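Local structure of Sso-CP2 metallo-carboxypetidase (Sulfolobus solfataricus, 4MMO) at residues K37-K42 and F114-L119; L67-Y72 and V160-A165; A90-D95 and I415-Y420; T193-S198 and K297-H302; L312-D317 and E344-T349. The protein is a zinc-binding hydrolase of the M20 peptidase family that probably acts as a carboxypeptidase, trimming residues from the C-terminal ends of peptides. All blocks are in the same frame, centred on the assembly; numbering follows the deposited sequence.

Interaction 1: K37-K42 and F114-L119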
# COMPACT_ATOMS: atom_id res chain seq x y z
N LYS A 37 -23.19 -24.92 33.35
CA LYS A 37 -24.10 -26.00 33.02
C LYS A 37 -23.36 -27.34 32.98
O LYS A 37 -23.78 -28.31 33.61
CB LYS A 37 -24.75 -25.74 31.66
CG LYS A 37 -25.70 -26.83 31.18
CD LYS A 37 -25.96 -26.69 29.68
CE LYS A 37 -26.80 -27.84 29.15
NZ LYS A 37 -28.20 -27.78 29.63
N LEU A 38 -22.26 -27.38 32.23
CA LEU A 38 -21.56 -28.63 31.97
C LEU A 38 -20.79 -29.16 33.17
O LEU A 38 -20.81 -30.36 33.43
CB LEU A 38 -20.62 -28.46 30.78
CG LEU A 38 -21.28 -28.16 29.43
CD1 LEU A 38 -20.23 -27.89 28.37
CD2 LEU A 38 -22.19 -29.30 29.00
N LEU A 39 -20.12 -28.28 33.91
CA LEU A 39 -19.24 -28.70 35.00
C LEU A 39 -19.87 -28.55 36.38
O LEU A 39 -19.40 -29.14 37.35
CB LEU A 39 -17.93 -27.90 34.95
CG LEU A 39 -17.22 -27.87 33.60
CD1 LEU A 39 -15.85 -27.22 33.75
CD2 LEU A 39 -17.09 -29.26 32.97
N GLY A 40 -20.94 -27.76 36.48
CA GLY A 40 -21.64 -27.60 37.73
C GLY A 40 -20.88 -26.78 38.76
O GLY A 40 -21.12 -26.91 39.96
N VAL A 41 -19.96 -25.94 38.29
CA VAL A 41 -19.23 -25.02 39.15
C VAL A 41 -19.63 -23.59 38.80
O VAL A 41 -20.35 -23.37 37.83
CB VAL A 41 -17.70 -25.16 38.98
CG1 VAL A 41 -17.24 -26.54 39.41
CG2 VAL A 41 -17.28 -24.88 37.54
N LYS A 42 -19.16 -22.63 39.59
CA LYS A 42 -19.40 -21.22 39.31
C LYS A 42 -18.38 -20.69 38.31
O LYS A 42 -17.17 -20.88 38.47
CB LYS A 42 -19.34 -20.42 40.62
CG LYS A 42 -19.48 -18.92 40.45
CD LYS A 42 -19.83 -18.24 41.77
CE LYS A 42 -18.99 -17.00 42.03
NZ LYS A 42 -17.57 -17.34 42.31
N PHE A 114 -15.69 -30.84 27.58
CA PHE A 114 -16.45 -32.08 27.65
C PHE A 114 -15.61 -33.22 28.23
O PHE A 114 -16.15 -34.12 28.87
CB PHE A 114 -17.03 -32.44 26.29
CG PHE A 114 -18.35 -31.76 26.00
CD1 PHE A 114 -19.51 -32.22 26.60
CD2 PHE A 114 -18.42 -30.66 25.16
CE1 PHE A 114 -20.72 -31.60 26.36
CE2 PHE A 114 -19.63 -30.04 24.92
CZ PHE A 114 -20.78 -30.51 25.52
N ALA A 115 -14.29 -33.17 28.04
CA ALA A 115 -13.40 -34.13 28.67
C ALA A 115 -13.47 -33.98 30.19
O ALA A 115 -13.62 -34.97 30.91
CB ALA A 115 -11.97 -33.95 28.19
N ILE A 116 -13.39 -32.74 30.66
CA ILE A 116 -13.44 -32.47 32.09
C ILE A 116 -14.77 -32.95 32.66
O ILE A 116 -14.81 -33.54 33.74
CB ILE A 116 -13.26 -30.97 32.38
CG1 ILE A 116 -11.86 -30.52 31.96
CG2 ILE A 116 -13.47 -30.67 33.87
CD1 ILE A 116 -11.67 -29.01 31.94
N LYS A 117 -15.84 -32.71 31.92
CA LYS A 117 -17.18 -33.13 32.32
C LYS A 117 -17.25 -34.64 32.50
O LYS A 117 -17.81 -35.13 33.47
CB LYS A 117 -18.20 -32.70 31.27
CG LYS A 117 -19.63 -33.07 31.61
CD LYS A 117 -20.56 -32.82 30.44
CE LYS A 117 -22.00 -32.71 30.89
NZ LYS A 117 -22.42 -33.86 31.74
N HIS A 118 -16.70 -35.36 31.53
CA HIS A 118 -16.74 -36.81 31.56
C HIS A 118 -16.03 -37.34 32.81
O HIS A 118 -16.57 -38.18 33.52
CB HIS A 118 -16.11 -37.39 30.29
CG HIS A 118 -16.89 -37.09 29.05
ND1 HIS A 118 -16.47 -37.46 27.79
CD2 HIS A 118 -18.08 -36.47 28.88
CE1 HIS A 118 -17.35 -37.07 26.90
NE2 HIS A 118 -18.35 -36.46 27.53
N LEU A 119 -14.84 -36.82 33.08
CA LEU A 119 -14.08 -37.25 34.25
C LEU A 119 -14.82 -36.91 35.54
O LEU A 119 -14.83 -37.71 36.47
CB LEU A 119 -12.69 -36.63 34.24
CG LEU A 119 -11.76 -37.06 33.09
CD1 LEU A 119 -10.38 -36.45 33.27
CD2 LEU A 119 -11.66 -38.57 32.98
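A single salt bridge, to Asp-121 one turn further along the same helix, grips the ammonium NZ of Lys-117, the polar end of the contact. The long methylene chain leading to that charge does the packing. Its CG is anti to the backbone N (chi1 -179°), and it crosses Leu-38 at about a right angle. Lys-117 CG lies 3.5 Å from Leu-38 O, and Lys-117 CE lies 3.9 Å from Leu-38 CD2, so a lysine suits a place that is greasy near the backbone and polar at its tip. An alanine here removes the chain beyond CB, and with it the salt bridge, and would probably loosen the packing on the end of helix 24-39.

The apolar part rests on the two leucines. Leu-38 straddles the far end of the Phe-114 ring: its CD1 sits over one face, 4.2 Å from the ring centroid, in a CH-pi contact, while Leu-38 CD2 meets Phe-114 CE1 at 3.8 Å. Leu-39 sends CD2 to the helix backbone, 3.8 Å from Lys-117 N, and to Ile-116 CG2 at 4.0 Å. Gly-40 then leaves the helix with a positive phi of 72°, easily adopted by glycine.

The contact thus packs the C-terminal end of helix 24-39 against helix 102-121. Helices 3-12 and 417-433 touch Phe-114, and Leu-39 and Ile-116 reach strand 128-134.

Interaction 2: L67-Y72 and V160-A165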
# COMPACT_ATOMS: atom_id res chain seq x y z
N LEU A 67 -3.73 -25.04 34.83
CA LEU A 67 -4.34 -23.86 34.24
C LEU A 67 -4.55 -24.11 32.75
O LEU A 67 -3.59 -24.39 32.03
CB LEU A 67 -3.45 -22.63 34.45
CG LEU A 67 -3.96 -21.29 33.89
CD1 LEU A 67 -5.31 -20.93 34.47
CD2 LEU A 67 -2.96 -20.18 34.16
N ILE A 68 -5.79 -24.02 32.29
CA ILE A 68 -6.11 -24.25 30.88
C ILE A 68 -6.50 -22.94 30.19
O ILE A 68 -7.42 -22.25 30.62
CB ILE A 68 -7.26 -25.27 30.73
CG1 ILE A 68 -6.83 -26.61 31.33
CG2 ILE A 68 -7.65 -25.43 29.25
CD1 ILE A 68 -7.86 -27.73 31.18
N TYR A 69 -5.78 -22.60 29.12
CA TYR A 69 -6.02 -21.38 28.36
C TYR A 69 -6.64 -21.70 27.00
O TYR A 69 -6.17 -22.57 26.28
CB TYR A 69 -4.71 -20.60 28.17
CG TYR A 69 -4.80 -19.49 27.14
CD1 TYR A 69 -4.56 -19.74 25.80
CD2 TYR A 69 -5.10 -18.19 27.52
CE1 TYR A 69 -4.63 -18.73 24.86
CE2 TYR A 69 -5.17 -17.16 26.58
CZ TYR A 69 -4.94 -17.45 25.25
OH TYR A 69 -5.01 -16.45 24.30
N ASN A 70 -7.70 -20.97 26.67
CA ASN A 70 -8.28 -20.99 25.33
C ASN A 70 -8.82 -19.60 25.01
O ASN A 70 -8.86 -18.74 25.88
CB ASN A 70 -9.39 -22.04 25.22
CG ASN A 70 -8.86 -23.46 25.22
OD1 ASN A 70 -8.96 -24.18 26.21
ND2 ASN A 70 -8.30 -23.87 24.09
N HIS A 71 -9.23 -19.37 23.77
CA HIS A 71 -9.84 -18.08 23.41
C HIS A 71 -11.11 -18.28 22.61
O HIS A 71 -11.15 -19.10 21.69
CB HIS A 71 -8.85 -17.19 22.67
CG HIS A 71 -8.39 -17.74 21.35
ND1 HIS A 71 -9.12 -17.61 20.20
CD2 HIS A 71 -7.27 -18.42 21.02
CE1 HIS A 71 -8.47 -18.19 19.20
NE2 HIS A 71 -7.34 -18.69 19.68
N TYR A 72 -12.15 -17.53 22.97
CA TYR A 72 -13.46 -17.68 22.34
C TYR A 72 -13.64 -16.75 21.14
O TYR A 72 -14.60 -16.88 20.39
CB TYR A 72 -14.58 -17.46 23.36
CG TYR A 72 -14.62 -16.09 24.00
CD1 TYR A 72 -15.32 -15.04 23.41
CD2 TYR A 72 -13.97 -15.85 25.20
CE1 TYR A 72 -15.35 -13.79 24.00
CE2 TYR A 72 -14.00 -14.60 25.80
CZ TYR A 72 -14.69 -13.57 25.19
OH TYR A 72 -14.73 -12.33 25.79
N VAL A 160 0.53 -25.27 32.86
CA VAL A 160 -0.42 -24.61 32.00
C VAL A 160 -0.41 -25.23 30.61
O VAL A 160 0.65 -25.57 30.09
CB VAL A 160 -0.13 -23.09 31.90
CG1 VAL A 160 1.31 -22.85 31.45
CG2 VAL A 160 -1.10 -22.41 30.95
N ILE A 161 -1.59 -25.37 30.02
CA ILE A 161 -1.69 -25.74 28.62
C ILE A 161 -2.31 -24.59 27.83
O ILE A 161 -3.33 -24.01 28.23
CB ILE A 161 -2.46 -27.07 28.40
CG1 ILE A 161 -3.91 -26.98 28.90
CG2 ILE A 161 -1.73 -28.23 29.11
CD1 ILE A 161 -4.77 -28.14 28.43
N MET A 162 -1.68 -24.25 26.71
CA MET A 162 -2.11 -23.13 25.90
C MET A 162 -3.27 -23.56 24.99
O MET A 162 -3.88 -24.60 25.23
CB MET A 162 -0.94 -22.57 25.10
CG MET A 162 0.18 -22.03 25.97
SD MET A 162 -0.36 -20.78 27.16
CE MET A 162 -0.96 -19.50 26.04
N GLU A 163 -3.57 -22.76 23.97
CA GLU A 163 -4.80 -22.95 23.20
C GLU A 163 -4.85 -24.32 22.52
O GLU A 163 -5.93 -24.86 22.27
CB GLU A 163 -5.02 -21.80 22.19
CG GLU A 163 -4.33 -21.93 20.83
CD GLU A 163 -4.81 -20.88 19.82
OE1 GLU A 163 -5.41 -21.25 18.80
OE2 GLU A 163 -4.60 -19.67 20.04
N GLY A 164 -3.68 -24.89 22.24
CA GLY A 164 -3.59 -26.21 21.66
C GLY A 164 -3.00 -26.21 20.26
O GLY A 164 -2.59 -25.17 19.74
N ALA A 165 -2.95 -27.39 19.65
CA ALA A 165 -2.33 -27.56 18.34
C ALA A 165 -3.01 -28.69 17.59
O ALA A 165 -3.30 -29.74 18.17
CB ALA A 165 -0.85 -27.85 18.50
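His-71 (chi1 63°) and Glu-163 (chi1 85°) both hold CG in the crowded position between backbone N and carbonyl carbon, and Glu-163 extends beyond it to reach the imidazole edge. His-71 NE2 and Glu-163 OE2 are 2.9 Å apart as fellow zinc ligands, not as a hydrogen-bonded pair; the metal would probably polarise both. Asp-73 O accepts a bond from His-71 ND1, helping, with the metal on NE2, to fix the rotation of the ring.

Met-162, bent at chi2 and chi3, curls its methyl CE over one face of the Tyr-69 ring, 4.0 Å from the centroid, a CH-pi and Met-aromatic contact. Tyr-69 OH is bonded to Glu-134.

The backbones pair in parallel: Ile-161 N donates to Leu-67 O at 3.0 Å, and Tyr-69 N to Ile-161 O at 3.0 Å. Branched Ile-68 and Ile-161 lie side by side on one face.

Asp-104 is the third protein ligand of the zinc modelled here, a site consistent with the metal centre of M20 peptidases, with Glu-137 nearby, set beyond the paired part of two neighbouring parallel strands.

Interaction 3: A90-D95 and I415-Y420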
# COMPACT_ATOMS: atom_id res chain seq x y z
N ALA A 90 -22.10 -23.25 10.80
CA ALA A 90 -21.68 -24.52 11.41
C ALA A 90 -22.37 -25.67 10.70
O ALA A 90 -22.91 -26.58 11.32
CB ALA A 90 -22.00 -24.53 12.89
N THR A 91 -22.36 -25.61 9.37
CA THR A 91 -22.99 -26.62 8.54
C THR A 91 -22.23 -27.93 8.64
O THR A 91 -21.00 -27.95 8.60
CB THR A 91 -23.01 -26.17 7.07
OG1 THR A 91 -23.86 -25.02 6.94
CG2 THR A 91 -23.52 -27.28 6.15
N ILE A 92 -22.98 -29.02 8.76
CA ILE A 92 -22.39 -30.35 8.75
C ILE A 92 -22.46 -30.92 7.34
O ILE A 92 -23.53 -30.99 6.74
CB ILE A 92 -23.10 -31.31 9.72
CG1 ILE A 92 -23.00 -30.77 11.15
CG2 ILE A 92 -22.49 -32.70 9.65
CD1 ILE A 92 -23.86 -31.50 12.16
N GLU A 93 -21.30 -31.32 6.82
CA GLU A 93 -21.23 -31.92 5.49
C GLU A 93 -19.92 -32.68 5.35
O GLU A 93 -18.86 -32.19 5.74
CB GLU A 93 -21.34 -30.83 4.42
CG GLU A 93 -21.47 -31.38 3.00
CD GLU A 93 -21.89 -30.33 2.00
OE1 GLU A 93 -22.17 -29.18 2.41
OE2 GLU A 93 -21.96 -30.65 0.79
N ASN A 94 -20.01 -33.89 4.79
CA ASN A 94 -18.85 -34.76 4.64
C ASN A 94 -18.21 -35.07 6.00
O ASN A 94 -16.99 -35.11 6.12
CB ASN A 94 -17.81 -34.11 3.72
CG ASN A 94 -18.43 -33.46 2.50
OD1 ASN A 94 -18.18 -32.29 2.21
ND2 ASN A 94 -19.25 -34.22 1.78
N ASP A 95 -19.06 -35.27 7.00
CA ASP A 95 -18.60 -35.57 8.36
C ASP A 95 -17.66 -34.49 8.89
O ASP A 95 -16.77 -34.77 9.70
CB ASP A 95 -17.93 -36.95 8.41
CG ASP A 95 -18.90 -38.08 8.14
OD1 ASP A 95 -19.66 -38.43 9.06
OD2 ASP A 95 -18.89 -38.62 7.01
N ILE A 415 -13.52 -28.53 10.75
CA ILE A 415 -12.87 -29.65 11.44
C ILE A 415 -13.64 -30.95 11.19
O ILE A 415 -14.87 -30.95 11.11
CB ILE A 415 -12.74 -29.41 12.96
CG1 ILE A 415 -14.10 -29.22 13.63
CG2 ILE A 415 -11.86 -28.20 13.23
CD1 ILE A 415 -14.12 -29.62 15.07
N LYS A 416 -12.91 -32.05 11.07
CA LYS A 416 -13.54 -33.36 10.98
C LYS A 416 -14.21 -33.67 12.31
O LYS A 416 -13.62 -33.48 13.37
CB LYS A 416 -12.52 -34.44 10.65
CG LYS A 416 -11.92 -34.33 9.26
CD LYS A 416 -10.86 -35.39 9.02
CE LYS A 416 -10.04 -35.09 7.78
NZ LYS A 416 -8.94 -36.08 7.56
N ILE A 417 -15.46 -34.11 12.25
CA ILE A 417 -16.21 -34.46 13.45
C ILE A 417 -15.46 -35.53 14.25
O ILE A 417 -15.46 -35.50 15.48
CB ILE A 417 -17.65 -34.91 13.11
CG1 ILE A 417 -18.45 -33.70 12.60
CG2 ILE A 417 -18.33 -35.55 14.32
CD1 ILE A 417 -19.90 -33.99 12.24
N ASP A 418 -14.81 -36.45 13.55
CA ASP A 418 -14.06 -37.52 14.21
C ASP A 418 -12.84 -36.96 14.95
O ASP A 418 -12.44 -37.49 15.99
CB ASP A 418 -13.61 -38.57 13.20
CG ASP A 418 -14.77 -39.38 12.64
OD1 ASP A 418 -15.86 -39.37 13.24
OD2 ASP A 418 -14.58 -40.04 11.59
N ASP A 419 -12.26 -35.88 14.42
CA ASP A 419 -11.13 -35.24 15.08
C ASP A 419 -11.57 -34.51 16.34
O ASP A 419 -10.80 -34.37 17.29
CB ASP A 419 -10.41 -34.28 14.13
CG ASP A 419 -9.66 -35.00 13.03
OD1 ASP A 419 -9.51 -36.23 13.12
OD2 ASP A 419 -9.22 -34.33 12.07
N TYR A 420 -12.82 -34.06 16.35
CA TYR A 420 -13.38 -33.40 17.53
C TYR A 420 -13.51 -34.40 18.66
O TYR A 420 -13.20 -34.10 19.82
CB TYR A 420 -14.74 -32.77 17.21
CG TYR A 420 -15.47 -32.24 18.42
CD1 TYR A 420 -14.87 -31.29 19.25
CD2 TYR A 420 -16.75 -32.67 18.73
CE1 TYR A 420 -15.53 -30.80 20.36
CE2 TYR A 420 -17.42 -32.17 19.84
CZ TYR A 420 -16.81 -31.23 20.65
OH TYR A 420 -17.47 -30.74 21.75
O HOH W 1 -15.24 -37.01 10.69
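Hydrogen bonding centres on the carbonyl of Asp-95. Asp-95 O accepts Ile-417 N at 2.9 Å, almost straight at 170° and in the carbonyl plane. It also takes a bond from a water, 2.9 Å from Asp-95 O, and that water in turn accepts Asp-418 N at 2.9 Å. One oxygen therefore serves two N-H groups of the first turn of helix 417-433, directly and through water, right after its N-cap residue Lys-416.

The carbonyl is presented by a beta hairpin, strands 91-93 and 96-98, the second of which pairs with strand 414-416 in a three-stranded antiparallel sheet. Asn-94 and Asp-95 make the turn, both in left-handed helical conformation, which these residue types tolerate better than most. A G1 bulge, with Ala-90 and Thr-91 both facing Tyr-98, lies at the open end of the hairpin.

Apolar packing is slight: Ile-92 CG2 meets Ile-417 CD1 at 3.9 Å, the side chains crossing at about a right angle. A serine here in place of Ile-417 removes CD1 and the second branch and would probably lose the packing on Ile-92, while the backbone bond could remain. In van der Waals contact, Ile-417 CG1 lies 3.5 Å from Asp-95 O.

Electrostatically, the like-charged carboxylates stand apart, Asp-95 OD1 5.7 Å from Asp-418 OD1.

Interaction 4: T193-S198 and K297-H302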
# COMPACT_ATOMS: atom_id res chain seq x y z
N THR A 193 -0.31 19.21 4.30
CA THR A 193 -1.74 19.10 4.51
C THR A 193 -2.45 18.43 3.34
O THR A 193 -3.53 17.86 3.50
CB THR A 193 -2.38 20.48 4.73
OG1 THR A 193 -2.03 21.35 3.64
CG2 THR A 193 -1.89 21.09 6.04
N LYS A 194 -1.84 18.49 2.16
CA LYS A 194 -2.46 17.94 0.96
C LYS A 194 -1.44 17.45 -0.06
O LYS A 194 -0.28 17.85 -0.04
CB LYS A 194 -3.36 18.99 0.31
CG LYS A 194 -2.62 20.24 -0.15
CD LYS A 194 -3.59 21.29 -0.67
CE LYS A 194 -2.88 22.61 -0.94
NZ LYS A 194 -1.81 22.46 -1.97
N ASP A 195 -1.90 16.58 -0.96
CA ASP A 195 -1.08 16.13 -2.07
C ASP A 195 -0.78 17.31 -2.98
O ASP A 195 -1.57 18.25 -3.08
CB ASP A 195 -1.81 15.03 -2.86
CG ASP A 195 -2.03 13.77 -2.04
OD1 ASP A 195 -1.29 13.56 -1.05
OD2 ASP A 195 -2.93 12.98 -2.39
N LEU A 196 0.38 17.26 -3.63
CA LEU A 196 0.79 18.30 -4.56
C LEU A 196 0.90 17.75 -5.96
O LEU A 196 1.08 16.55 -6.15
CB LEU A 196 2.15 18.86 -4.15
CG LEU A 196 2.32 19.22 -2.68
CD1 LEU A 196 3.72 19.77 -2.44
CD2 LEU A 196 1.26 20.22 -2.25
N HIS A 197 0.80 18.63 -6.94
CA HIS A 197 1.10 18.29 -8.32
C HIS A 197 2.58 17.91 -8.37
O HIS A 197 3.43 18.66 -7.88
CB HIS A 197 0.80 19.48 -9.23
CG HIS A 197 0.87 19.18 -10.70
ND1 HIS A 197 1.57 18.11 -11.21
CD2 HIS A 197 0.34 19.83 -11.77
CE1 HIS A 197 1.46 18.10 -12.53
NE2 HIS A 197 0.72 19.14 -12.89
N SER A 198 2.88 16.75 -8.94
CA SER A 198 4.26 16.24 -9.01
C SER A 198 5.22 17.20 -9.71
O SER A 198 6.43 17.07 -9.57
CB SER A 198 4.31 14.87 -9.67
OG SER A 198 4.17 14.96 -11.07
N LYS A 297 -2.17 9.12 -12.18
CA LYS A 297 -2.38 10.38 -11.49
C LYS A 297 -1.04 10.82 -10.94
O LYS A 297 -0.37 10.07 -10.23
CB LYS A 297 -3.39 10.22 -10.36
CG LYS A 297 -3.43 11.40 -9.40
CD LYS A 297 -4.42 11.15 -8.28
CE LYS A 297 -4.83 12.45 -7.60
NZ LYS A 297 -5.80 12.20 -6.50
N THR A 298 -0.64 12.05 -11.27
CA THR A 298 0.70 12.52 -10.94
C THR A 298 0.69 13.49 -9.76
O THR A 298 0.17 14.60 -9.84
CB THR A 298 1.38 13.16 -12.18
OG1 THR A 298 2.61 13.78 -11.79
CG2 THR A 298 0.47 14.20 -12.84
N ILE A 299 1.28 13.05 -8.65
CA ILE A 299 1.32 13.86 -7.43
C ILE A 299 2.55 13.58 -6.58
O ILE A 299 3.18 12.54 -6.71
CB ILE A 299 0.09 13.57 -6.53
CG1 ILE A 299 -0.08 12.06 -6.32
CG2 ILE A 299 -1.17 14.16 -7.13
CD1 ILE A 299 -0.88 11.70 -5.09
N VAL A 300 2.88 14.54 -5.72
CA VAL A 300 3.74 14.25 -4.57
C VAL A 300 2.80 14.02 -3.39
O VAL A 300 2.14 14.95 -2.94
CB VAL A 300 4.68 15.42 -4.22
CG1 VAL A 300 5.62 15.02 -3.09
CG2 VAL A 300 5.46 15.86 -5.44
N PRO A 301 2.74 12.77 -2.88
CA PRO A 301 1.83 12.57 -1.75
C PRO A 301 2.38 13.24 -0.50
O PRO A 301 3.59 13.45 -0.42
CB PRO A 301 1.81 11.04 -1.57
CG PRO A 301 2.41 10.49 -2.84
CD PRO A 301 3.41 11.51 -3.26
N HIS A 302 1.52 13.59 0.45
CA HIS A 302 1.97 14.27 1.66
C HIS A 302 2.14 13.28 2.80
O HIS A 302 2.77 13.60 3.81
CB HIS A 302 1.00 15.39 2.04
CG HIS A 302 -0.33 14.91 2.53
ND1 HIS A 302 -0.58 14.59 3.85
CD2 HIS A 302 -1.50 14.69 1.87
CE1 HIS A 302 -1.83 14.20 3.98
NE2 HIS A 302 -2.41 14.25 2.80
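The firm part of this contact is the short antiparallel pairing of Leu-196 with Val-300. Leu-196 N donates to Val-300 O at 3.0 Å, nearly straight at 172°. The return bond from Val-300 N to Leu-196 O is shorter, 2.7 Å, but its donor stands above the carbonyl plane. Both side chains fall on one face, where Val-300 also sets CG2 3.8 Å from Ser-198 CA; valine, branched at CB, and leucine, both apolar, suit a buried face.

Beside this pair Asp-195, its CG anti to the carbonyl carbon, turns OD1 to His-302 N at 3.2 Å, using its anti lone pair. The His-302 ring slips beneath the backbone, with Lys-194 N and Thr-193 O over one face, and Asp-190 bonds ND1 to fix its rotation. Ile-299 CD1 closes on the other carboxylate oxygen, Asp-195 OD2, at 3.6 Å.

The exposed margin is looser. His-197 starts away from the other strand, but its ring end comes back to touch it loosely, CE1 to Thr-298 CG2 at 4.0 Å. Thr-193 and Lys-194 also start away, the lysine reaching Leu-259 O of the second subunit. The hydroxyls of Ser-198 and Thr-298 lie on a side closed by Arg-311 of that subunit, which bonds both.

Strand 196-197 thus lies against the start of strand 299-312, which also pairs with strands 178-190 and 283-290 in the dimerisation region; Pro-301 packs on Val-284 of the second subunit.

Interaction 5: L312-D317 and E344-T349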
# COMPACT_ATOMS: atom_id res chain seq x y z
N LEU A 312 10.11 -12.74 17.20
CA LEU A 312 11.26 -12.80 18.09
C LEU A 312 11.50 -14.20 18.64
O LEU A 312 10.59 -15.03 18.69
CB LEU A 312 11.04 -11.83 19.25
CG LEU A 312 10.75 -10.39 18.83
CD1 LEU A 312 10.35 -9.54 20.03
CD2 LEU A 312 11.96 -9.79 18.12
N VAL A 313 12.74 -14.46 19.04
CA VAL A 313 13.12 -15.74 19.62
C VAL A 313 13.88 -15.47 20.92
O VAL A 313 14.37 -14.36 21.13
CB VAL A 313 14.01 -16.55 18.65
CG1 VAL A 313 13.26 -16.81 17.35
CG2 VAL A 313 15.32 -15.82 18.36
N PRO A 314 13.98 -16.48 21.79
CA PRO A 314 14.66 -16.28 23.08
C PRO A 314 16.09 -15.80 22.89
O PRO A 314 16.73 -16.32 21.98
CB PRO A 314 14.65 -17.68 23.71
CG PRO A 314 13.51 -18.38 23.06
CD PRO A 314 13.47 -17.86 21.65
N ASN A 315 16.61 -14.85 23.67
CA ASN A 315 15.91 -14.19 24.78
C ASN A 315 15.56 -12.75 24.44
O ASN A 315 15.73 -11.85 25.26
CB ASN A 315 16.81 -14.21 26.02
CG ASN A 315 17.08 -15.61 26.53
OD1 ASN A 315 16.15 -16.37 26.80
ND2 ASN A 315 18.35 -15.98 26.65
N GLN A 316 15.08 -12.52 23.22
CA GLN A 316 14.74 -11.16 22.80
C GLN A 316 13.54 -10.63 23.58
O GLN A 316 12.57 -11.34 23.81
CB GLN A 316 14.42 -11.12 21.31
CG GLN A 316 15.61 -11.37 20.40
CD GLN A 316 15.21 -11.35 18.94
OE1 GLN A 316 14.33 -12.10 18.52
NE2 GLN A 316 15.82 -10.46 18.17
N ASP A 317 13.65 -9.37 23.99
CA ASP A 317 12.58 -8.67 24.70
C ASP A 317 11.96 -7.68 23.73
O ASP A 317 12.65 -6.80 23.22
CB ASP A 317 13.18 -7.94 25.91
CG ASP A 317 12.13 -7.28 26.78
OD1 ASP A 317 11.05 -6.92 26.28
OD2 ASP A 317 12.41 -7.10 27.99
N GLU A 344 4.88 -9.17 22.61
CA GLU A 344 4.77 -10.55 23.08
C GLU A 344 6.17 -11.12 23.27
O GLU A 344 7.06 -10.88 22.45
CB GLU A 344 3.99 -11.41 22.09
CG GLU A 344 2.57 -10.93 21.81
CD GLU A 344 1.53 -11.68 22.62
OE1 GLU A 344 1.69 -11.79 23.86
OE2 GLU A 344 0.55 -12.18 22.02
N TYR A 345 6.37 -11.87 24.34
CA TYR A 345 7.67 -12.47 24.63
C TYR A 345 7.81 -13.82 23.95
O TYR A 345 6.84 -14.58 23.87
CB TYR A 345 7.85 -12.65 26.14
CG TYR A 345 7.92 -11.36 26.93
CD1 TYR A 345 6.77 -10.75 27.41
CD2 TYR A 345 9.14 -10.76 27.20
CE1 TYR A 345 6.84 -9.58 28.13
CE2 TYR A 345 9.22 -9.58 27.92
CZ TYR A 345 8.06 -9.00 28.38
OH TYR A 345 8.13 -7.82 29.10
N PRO A 346 9.01 -14.15 23.45
CA PRO A 346 9.26 -15.51 22.98
C PRO A 346 9.37 -16.47 24.16
O PRO A 346 9.68 -16.03 25.27
CB PRO A 346 10.60 -15.40 22.26
CG PRO A 346 11.29 -14.28 22.95
CD PRO A 346 10.21 -13.30 23.31
N VAL A 347 9.14 -17.76 23.92
CA VAL A 347 9.13 -18.76 24.98
C VAL A 347 9.58 -20.11 24.45
O VAL A 347 9.24 -20.49 23.33
CB VAL A 347 7.70 -18.96 25.56
CG1 VAL A 347 7.68 -20.09 26.59
CG2 VAL A 347 7.19 -17.69 26.18
N ARG A 348 10.34 -20.83 25.27
CA ARG A 348 10.69 -22.22 25.02
C ARG A 348 10.78 -22.95 26.34
O ARG A 348 11.50 -22.53 27.24
CB ARG A 348 12.02 -22.33 24.28
CG ARG A 348 11.88 -22.26 22.78
CD ARG A 348 13.23 -22.31 22.11
NE ARG A 348 13.12 -21.95 20.70
CZ ARG A 348 14.09 -21.38 19.99
NH1 ARG A 348 15.26 -21.10 20.54
NH2 ARG A 348 13.88 -21.09 18.71
N THR A 349 10.04 -24.05 26.47
CA THR A 349 10.01 -24.81 27.72
C THR A 349 10.55 -26.22 27.51
O THR A 349 10.77 -26.65 26.37
CB THR A 349 8.58 -24.89 28.29
OG1 THR A 349 7.75 -25.66 27.42
CG2 THR A 349 8.00 -23.50 28.46
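The Pro-346 ring lies at the centre, pushed against the bend of residues 313-316. Its CD lies 3.1 Å from Gln-316 O, its CG 3.5 Å from Val-313 C, and Pro-346 CB meets Pro-314 CD at 3.8 Å as the two prolines slide past each other. A rigid, flat-sided proline ring suits such close packing against backbone atoms. Pro-314 CD also sits over one face of the Arg-348 guanidinium, 3.8 Å above its plane, and Asp-317 OD1 runs beside Tyr-345 CE2 at 3.6 Å.

A second layer shapes the bend. Gln-316 OE1 accepts Val-313 N at 2.9 Å, Gln-316 N returns a bond to Val-313 O, and a cis peptide joins Pro-314 to Asn-315. Asn-376 holds Arg-348 NE, while Asp-317 is the N-cap, its OD1 taking Tyr-319 N.

The bend links strand 299-312 to helix 318-331 and packs on the end of strand 337-348. Helix 383-389 touches Tyr-345 and Val-347.

Overall arrangement
Interaction 2 carries zinc ligands, and the others spread outward from it. Interaction 1 backs it directly: Ile-116 CD1 and Ile-68 CD1 touch at 4.1 Å, so helix 102-121 packs behind the metal-bearing sheet. The same helix reaches interaction 3, where Phe-114 CD2 lies 3.5 Å from Tyr-420 OH; there the Ile-415 side chain is about 12 Å from the zinc. Beyond interaction 2 comes interaction 5, nearest atoms about 7 Å away, with the Glu-344 side chain about 10 Å from the metal. Interaction 4 shares a sheet with interaction 5, but its centre is about 49 Å from that of interaction 2, so the subunit contacts made at interaction 4 lie far from the zinc-bearing contact.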